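Local coordinates for epimerase family protein SDR39U1 (Homo sapiens, PDB 4B4O) that probably acts as an NADP-dependent oxidoreductase and binds NADPH in the Rossmann-type fold of the short-chain dehydrogenase/reductase family, at residues V159-G164 against Q188-I193; W192-D197 against Y279-L284. The protein carries 3 engineered substitutions. One frame throughout, in Å; residues are numbered along the deposited sequence. Where two conformers were deposited one is given.

Interaction 1 (V159-G164 against Q188-I193); sequences VVLGRG and QFFPWI. With NDP (NADPH dihydro-nicotinamide-adenine-dinucleotide phosphate), chain I.
The Phe190 ring takes Leu161 at its edge, CD1 lying near the ring plane 4.2 Å from CE2, and stacks with the ring of Phe228. The indole of Trp192 meets the carbonyl O of Phe190 in plane at its edge; its NE1 is bonded to Ser221 OG. Leu161 crosses the tryptophan at about a right angle, CD1 resting 3.9 Å from Trp192 CB, because CG stands anti to the carbonyl carbon (chi1 -49°). On the other face of the sheet Val160 and Ile193 touch by their CG2 methyls. The same Val160 methyl, also anti to its carbonyl carbon, reaches the flat carboxamide of the NADPH nicotinamide, CG2 lying 3.3 Å from C7N.

Between these two layers of side chains strands 151-161 and 192-194 pair in parallel. Val159 N donates to Pro191 O (3.0 Å), Ile193 N to Val159 O (2.8 Å), and Leu161 N to Ile193 O (2.8 Å). The last bond is nearly straight (N-H...O 170°) and runs almost along the C=O axis, whereas the donors to Pro191 O and Val159 O stand above the carbonyl planes. CA-H...O contacts from Trp192 to Val159 O and from Val160 to Ile193 O fill in the parallel pattern.

Val159 and Leu161 thus spend their amides on Pro191 and Ile193. Val160 N approaches carboxamide N7N to 3.2 Å, both nitrogens being donors as modelled. The pairing joins both strands of a Rossmann-type beta-alpha-beta unit and places Val160, an NADP-binding residue, so that its CG2 methyl and backbone N lie against the carboxamide.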
loop_
_atom_site.group_PDB
_atom_site.type_symbol
_atom_site.label_atom_id
_atom_site.label_comp_id
_atom_site.label_asym_id
_atom_site.label_seq_id
_atom_site.Cartn_x
_atom_site.Cartn_y
_atom_site.Cartn_z
ATOM N N VAL A 159 -5.745 2.796 -1.823
ATOM C CA VAL A 159 -6.180 1.486 -2.263
ATOM C C VAL A 159 -5.512 1.208 -3.589
ATOM O O VAL A 159 -5.612 2.008 -4.524
ATOM C CB VAL A 159 -7.701 1.443 -2.466
ATOM C CG1 VAL A 159 -8.199 -0.014 -2.433
ATOM C CG2 VAL A 159 -8.355 2.280 -1.364
ATOM N N VAL A 160 -4.824 0.069 -3.659
ATOM C CA VAL A 160 -4.000 -0.257 -4.803
ATOM C C VAL A 160 -4.841 -1.076 -5.752
ATOM O O VAL A 160 -5.222 -2.195 -5.434
ATOM C CB VAL A 160 -2.759 -1.052 -4.387
ATOM C CG1 VAL A 160 -1.863 -1.207 -5.597
ATOM C CG2 VAL A 160 -2.081 -0.419 -3.163
ATOM N N LEU A 161 -5.169 -0.495 -6.909
ATOM C CA LEU A 161 -6.053 -1.147 -7.862
ATOM C C LEU A 161 -5.227 -1.815 -8.973
ATOM O O LEU A 161 -4.389 -1.175 -9.592
ATOM C CB LEU A 161 -7.041 -0.132 -8.447
ATOM C CG LEU A 161 -7.800 0.775 -7.455
ATOM C CD1 LEU A 161 -8.707 1.791 -8.151
ATOM C CD2 LEU A 161 -8.586 -0.048 -6.445
ATOM N N GLY A 162 -5.449 -3.100 -9.198
ATOM C CA GLY A 162 -4.719 -3.805 -10.225
ATOM C C GLY A 162 -5.265 -5.186 -10.518
ATOM O O GLY A 162 -6.013 -5.766 -9.704
ATOM N N ARG A 163 -4.877 -5.730 -11.671
ATOM C CA ARG A 163 -5.218 -7.117 -12.021
ATOM C C ARG A 163 -4.454 -8.031 -11.058
ATOM O O ARG A 163 -3.340 -7.703 -10.588
ATOM C CB ARG A 163 -4.889 -7.464 -13.502
ATOM N N GLY A 164 -5.076 -9.155 -10.723
ATOM C CA GLY A 164 -4.357 -10.252 -10.097
ATOM C C GLY A 164 -4.054 -10.050 -8.633
ATOM O O GLY A 164 -3.004 -10.510 -8.139
ATOM N N GLN A 188 -18.131 9.117 0.466
ATOM C CA GLN A 188 -16.804 9.112 1.065
ATOM C C GLN A 188 -15.680 9.151 0.020
ATOM O O GLN A 188 -15.809 8.622 -1.076
ATOM C CB GLN A 188 -16.631 7.907 1.986
ATOM C CG GLN A 188 -16.566 6.536 1.312
ATOM C CD GLN A 188 -17.914 5.911 1.018
ATOM O OE1 GLN A 188 -18.943 6.595 0.900
ATOM N NE2 GLN A 188 -17.903 4.589 0.865
ATOM N N PHE A 189 -14.594 9.831 0.354
ATOM C CA PHE A 189 -13.452 9.901 -0.527
ATOM C C PHE A 189 -12.848 8.508 -0.712
ATOM O O PHE A 189 -12.826 7.670 0.212
ATOM C CB PHE A 189 -12.400 10.877 -0.017
ATOM C CG PHE A 189 -12.838 12.311 -0.044
ATOM C CD1 PHE A 189 -13.057 12.974 -1.253
ATOM C CD2 PHE A 189 -13.027 13.009 1.138
ATOM C CE1 PHE A 189 -13.468 14.293 -1.282
ATOM C CE2 PHE A 189 -13.446 14.328 1.114
ATOM C CZ PHE A 189 -13.658 14.974 -0.096
ATOM N N PHE A 190 -12.381 8.269 -1.931
ATOM C CA PHE A 190 -11.805 7.005 -2.316
ATOM C C PHE A 190 -10.356 7.253 -2.763
ATOM O O PHE A 190 -10.104 7.460 -3.949
ATOM C CB PHE A 190 -12.648 6.414 -3.437
ATOM C CG PHE A 190 -12.317 5.002 -3.777
ATOM C CD1 PHE A 190 -12.716 3.969 -2.940
ATOM C CD2 PHE A 190 -11.646 4.696 -4.941
ATOM C CE1 PHE A 190 -12.401 2.653 -3.238
ATOM C CE2 PHE A 190 -11.344 3.385 -5.267
ATOM C CZ PHE A 190 -11.727 2.357 -4.418
ATOM N N PRO A 191 -9.404 7.287 -1.801
ATOM C CA PRO A 191 -7.989 7.420 -2.178
ATOM C C PRO A 191 -7.519 6.122 -2.820
ATOM O O PRO A 191 -7.652 5.059 -2.205
ATOM C CB PRO A 191 -7.271 7.646 -0.837
ATOM C CG PRO A 191 -8.149 7.033 0.180
ATOM C CD PRO A 191 -9.566 7.127 -0.348
ATOM N N TRP A 192 -6.996 6.213 -4.034
ATOM C CA TRP A 192 -6.632 5.031 -4.778
ATOM C C TRP A 192 -5.382 5.298 -5.553
ATOM O O TRP A 192 -5.008 6.458 -5.761
ATOM C CB TRP A 192 -7.769 4.669 -5.723
ATOM C CG TRP A 192 -7.971 5.711 -6.780
ATOM C CD1 TRP A 192 -8.762 6.831 -6.721
ATOM C CD2 TRP A 192 -7.307 5.776 -8.085
ATOM N NE1 TRP A 192 -8.648 7.553 -7.860
ATOM C CE2 TRP A 192 -7.792 6.981 -8.719
ATOM C CE3 TRP A 192 -6.383 4.971 -8.758
ATOM C CZ2 TRP A 192 -7.368 7.369 -9.967
ATOM C CZ3 TRP A 192 -5.956 5.368 -10.017
ATOM C CH2 TRP A 192 -6.449 6.544 -10.611
ATOM N N ILE A 193 -4.740 4.232 -6.016
ATOM C CA ILE A 193 -3.612 4.327 -6.941
ATOM C C ILE A 193 -3.565 3.060 -7.787
ATOM O O ILE A 193 -3.903 1.970 -7.315
ATOM C CB ILE A 193 -2.270 4.506 -6.196
ATOM C CG1 ILE A 193 -1.144 4.862 -7.169
ATOM C CG2 ILE A 193 -1.886 3.258 -5.377
ATOM C CD1 ILE A 193 0.116 5.333 -6.463
HETATM P PA NDP I . -0.058 -8.841 0.308
HETATM O O1A NDP I . -0.937 -9.472 1.415
HETATM O O2A NDP I . -0.258 -9.240 -1.169
HETATM O O5B NDP I . 1.528 -9.155 0.524
HETATM C C5B NDP I . 1.969 -9.285 1.873
HETATM C C4B NDP I . 3.192 -10.167 1.884
HETATM O O4B NDP I . 3.739 -10.102 3.199
HETATM C C3B NDP I . 2.845 -11.626 1.572
HETATM O O3B NDP I . 3.214 -12.032 0.224
HETATM C C2B NDP I . 3.641 -12.422 2.595
HETATM O O2B NDP I . 4.882 -12.869 2.071
HETATM C C1B NDP I . 3.971 -11.424 3.662
HETATM N N9A NDP I . 3.058 -11.702 4.774
HETATM C C8A NDP I . 1.711 -11.962 4.799
HETATM N N7A NDP I . 1.324 -12.222 6.120
HETATM C C5A NDP I . 2.436 -12.128 6.896
HETATM C C6A NDP I . 2.779 -12.256 8.316
HETATM N N6A NDP I . 1.839 -12.520 9.247
HETATM N N1A NDP I . 4.064 -12.085 8.691
HETATM C C2A NDP I . 5.021 -11.820 7.756
HETATM N N3A NDP I . 4.785 -11.658 6.438
HETATM C C4A NDP I . 3.554 -11.787 5.999
HETATM O O3 NDP I . -0.270 -7.260 0.584
HETATM P PN NDP I . -0.062 -6.118 -0.534
HETATM O O1N NDP I . 1.025 -6.567 -1.497
HETATM O O2N NDP I . -1.392 -5.741 -1.114
HETATM O O5D NDP I . 0.456 -4.847 0.378
HETATM C C5D NDP I . 1.747 -5.032 1.003
HETATM C C4D NDP I . 1.958 -4.073 2.157
HETATM O O4D NDP I . 1.420 -2.832 1.717
HETATM C C3D NDP I . 1.193 -4.431 3.447
HETATM O O3D NDP I . 2.011 -4.136 4.624
HETATM C C2D NDP I . -0.078 -3.579 3.372
HETATM O O2D NDP I . -0.608 -3.055 4.596
HETATM C C1D NDP I . 0.408 -2.371 2.615
HETATM N N1N NDP I . -0.664 -1.653 1.902
HETATM C C2N NDP I . -1.425 -2.264 0.983
HETATM C C3N NDP I . -2.423 -1.581 0.324
HETATM C C7N NDP I . -3.227 -2.300 -0.695
HETATM O O7N NDP I . -2.781 -3.357 -1.136
HETATM N N7N NDP I . -4.390 -1.813 -1.118
HETATM C C4N NDP I . -2.659 -0.129 0.565
HETATM C C5N NDP I . -1.769 0.439 1.570
HETATM C C6N NDP I . -0.811 -0.344 2.187
HETATM P P2B NDP I . 5.392 -14.410 2.403
HETATM O O1X NDP I . 5.912 -14.382 3.825
HETATM O O2X NDP I . 4.164 -15.353 2.228
HETATM O O3X NDP I . 6.501 -14.465 1.324
#

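Interaction 2 (W192-D197 against Y279-L284); sequences WIHIGD and YSFPEL
Polar bonding centres on Asp197, in the first turn of helix 195-207. Its CG is anti to the carbonyl carbon, and each carboxylate oxygen takes one of two consecutive amides on its syn lone pair: Ser280 N to OD1 (2.8 Å, N-H...O 164°) and Phe281 N to OD2 (2.9 Å, 147°). OD1 is also bonded to Tyr277 OH. A water accepts from His194 N and donates to Asp197 OD2 (2.8 Å) and Phe281 O, bridging strand end, helix start and loop. His194 is the N-cap: its ND1 accepts from Gly196 N (2.9 Å), and its NE2 is bonded to Glu290 OE1.

Among the aromatic contacts, the rings of His194 and Phe281 lie obliquely, planes 32° apart, with Phe281 CD2 over one histidine face toward the rim. The Tyr279 ring presents its edge to Asp197 OD2 and, elsewhere on that edge, to Ile193 CD1 (4.2 Å from CE2).

The CH-pi contact belongs to Trp192, whose six-membered ring carries Leu284 CD1 over its face, 3.7 Å from the centroid. The far rim, CH2, meets Phe281 O edge-on at 3.3 Å. An alanine at Trp192 would remove the ring face that Leu284 CD1 covers and would probably loosen the packing at the start of helix 284-293.

Bonded amides on both oxygens and a position near a helix N terminus would favour an ionised Asp197. With ND1 accepting, His194 is probably neutral and protonated on NE2, facing Glu290. The loop before helix 284-293 is therefore fastened to the Rossmann-type fold by directed polar bonds at one end and apolar packing at the other.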
loop_
_atom_site.group_PDB
_atom_site.type_symbol
_atom_site.label_atom_id
_atom_site.label_comp_id
_atom_site.label_asym_id
_atom_site.label_seq_id
_atom_site.Cartn_x
_atom_site.Cartn_y
_atom_site.Cartn_z
ATOM N N TRP A 192 -6.996 6.213 -4.034
ATOM C CA TRP A 192 -6.632 5.031 -4.778
ATOM C C TRP A 192 -5.382 5.298 -5.553
ATOM O O TRP A 192 -5.008 6.458 -5.761
ATOM C CB TRP A 192 -7.769 4.669 -5.723
ATOM C CG TRP A 192 -7.971 5.711 -6.780
ATOM C CD1 TRP A 192 -8.762 6.831 -6.721
ATOM C CD2 TRP A 192 -7.307 5.776 -8.085
ATOM N NE1 TRP A 192 -8.648 7.553 -7.860
ATOM C CE2 TRP A 192 -7.792 6.981 -8.719
ATOM C CE3 TRP A 192 -6.383 4.971 -8.758
ATOM C CZ2 TRP A 192 -7.368 7.369 -9.967
ATOM C CZ3 TRP A 192 -5.956 5.368 -10.017
ATOM C CH2 TRP A 192 -6.449 6.544 -10.611
ATOM N N ILE A 193 -4.740 4.232 -6.016
ATOM C CA ILE A 193 -3.612 4.327 -6.941
ATOM C C ILE A 193 -3.565 3.060 -7.787
ATOM O O ILE A 193 -3.903 1.970 -7.315
ATOM C CB ILE A 193 -2.270 4.506 -6.196
ATOM C CG1 ILE A 193 -1.144 4.862 -7.169
ATOM C CG2 ILE A 193 -1.886 3.258 -5.377
ATOM C CD1 ILE A 193 0.116 5.333 -6.463
ATOM N N HIS A 194 -3.186 3.204 -9.050
ATOM C CA HIS A 194 -2.987 2.056 -9.906
ATOM C C HIS A 194 -1.717 1.373 -9.479
ATOM O O HIS A 194 -0.730 2.024 -9.158
ATOM C CB HIS A 194 -2.914 2.467 -11.358
ATOM C CG HIS A 194 -2.932 1.303 -12.312
ATOM N ND1 HIS A 194 -1.831 0.579 -12.592
ATOM C CD2 HIS A 194 -3.969 0.731 -13.039
ATOM C CE1 HIS A 194 -2.145 -0.383 -13.471
ATOM N NE2 HIS A 194 -3.453 -0.292 -13.740
ATOM N N ILE A 195 -1.744 0.046 -9.454
ATOM C CA ILE A 195 -0.594 -0.714 -9.000
ATOM C C ILE A 195 0.672 -0.325 -9.743
ATOM O O ILE A 195 1.737 -0.310 -9.161
ATOM C CB ILE A 195 -0.785 -2.248 -9.123
ATOM C CG1 ILE A 195 0.439 -2.952 -8.502
ATOM C CG2 ILE A 195 -0.978 -2.655 -10.596
ATOM C CD1 ILE A 195 0.159 -4.079 -7.571
ATOM N N GLY A 196 0.564 -0.021 -11.028
ATOM C CA GLY A 196 1.727 0.403 -11.798
ATOM C C GLY A 196 2.340 1.680 -11.273
ATOM O O GLY A 196 3.550 1.860 -11.346
ATOM N N ASP A 197 1.504 2.566 -10.750
ATOM C CA ASP A 197 1.978 3.849 -10.234
ATOM C C ASP A 197 2.529 3.744 -8.817
ATOM O O ASP A 197 3.441 4.486 -8.460
ATOM C CB ASP A 197 0.880 4.909 -10.319
ATOM C CG ASP A 197 0.755 5.504 -11.706
ATOM O OD1 ASP A 197 1.801 5.769 -12.338
ATOM O OD2 ASP A 197 -0.401 5.712 -12.161
ATOM N N TYR A 279 2.764 10.160 -13.317
ATOM C CA TYR A 279 1.810 9.052 -13.229
ATOM C C TYR A 279 1.433 8.507 -14.596
ATOM O O TYR A 279 1.225 9.271 -15.538
ATOM C CB TYR A 279 0.533 9.506 -12.522
ATOM C CG TYR A 279 0.664 9.684 -11.034
ATOM C CD1 TYR A 279 1.201 10.843 -10.495
ATOM C CD2 TYR A 279 0.264 8.693 -10.166
ATOM C CE1 TYR A 279 1.317 11.025 -9.133
ATOM C CE2 TYR A 279 0.388 8.857 -8.800
ATOM C CZ TYR A 279 0.919 10.034 -8.293
ATOM O OH TYR A 279 1.024 10.205 -6.931
ATOM N N SER A 280 1.380 7.179 -14.699
ATOM C CA SER A 280 0.885 6.504 -15.908
ATOM C C SER A 280 -0.637 6.508 -15.969
ATOM O O SER A 280 -1.226 6.544 -17.047
ATOM C CB SER A 280 1.383 5.070 -15.957
ATOM O OG SER A 280 2.774 5.054 -16.149
ATOM N N PHE A 281 -1.271 6.458 -14.802
ATOM C CA PHE A 281 -2.732 6.363 -14.709
ATOM C C PHE A 281 -3.267 7.326 -13.633
ATOM O O PHE A 281 -3.813 6.907 -12.621
ATOM C CB PHE A 281 -3.143 4.907 -14.398
ATOM C CG PHE A 281 -2.656 3.907 -15.401
ATOM C CD1 PHE A 281 -3.295 3.763 -16.624
ATOM C CD2 PHE A 281 -1.561 3.103 -15.127
ATOM C CE1 PHE A 281 -2.831 2.847 -17.566
ATOM C CE2 PHE A 281 -1.099 2.191 -16.054
ATOM C CZ PHE A 281 -1.729 2.066 -17.275
ATOM N N PRO A 282 -3.098 8.626 -13.851
ATOM C CA PRO A 282 -3.579 9.603 -12.865
ATOM C C PRO A 282 -5.111 9.763 -12.778
ATOM O O PRO A 282 -5.615 10.189 -11.754
ATOM C CB PRO A 282 -2.970 10.924 -13.376
ATOM C CG PRO A 282 -2.858 10.732 -14.835
ATOM C CD PRO A 282 -2.473 9.286 -15.005
ATOM N N GLU A 283 -5.805 9.441 -13.859
ATOM C CA GLU A 283 -7.254 9.615 -13.932
ATOM C C GLU A 283 -7.901 8.241 -13.733
ATOM O O GLU A 283 -7.439 7.234 -14.272
ATOM C CB GLU A 283 -7.671 10.283 -15.258
ATOM C CG GLU A 283 -9.106 10.848 -15.281
ATOM C CD GLU A 283 -10.166 9.850 -15.768
ATOM O OE1 GLU A 283 -10.038 9.341 -16.921
ATOM O OE2 GLU A 283 -11.124 9.571 -15.000
ATOM N N LEU A 284 -8.968 8.191 -12.939
ATOM C CA LEU A 284 -9.555 6.910 -12.524
ATOM C C LEU A 284 -10.077 6.074 -13.676
ATOM O O LEU A 284 -9.928 4.852 -13.691
ATOM C CB LEU A 284 -10.677 7.139 -11.496
ATOM C CG LEU A 284 -11.292 5.900 -10.833
ATOM C CD1 LEU A 284 -10.265 4.997 -10.148
ATOM C CD2 LEU A 284 -12.323 6.432 -9.848
HETATM O O HOH W 1 -2.675 5.603 -10.478
#

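In the fold
From the N terminus the chain has laid down the first strands of the parallel sheet before reaching strand 151-161. Interaction 1 then closes a loop of 23 residues holding helix 166-176, completing a beta-alpha-beta unit at strand 192-194. Interaction 2 starts on that same strand, sharing Trp192 and Ile193, and closes a far longer excursion of 81 residues through helix 195-207, strand 213-217 and the helices leading to 270-274. The two loops follow one another and neither nest nor cross. A probable hydrogen bond, Leu161 O to Ile195 N, also joins them. Strand 192-194 thereby ties the parallel sheet of the cofactor-binding fold to the loop before helix 284-293.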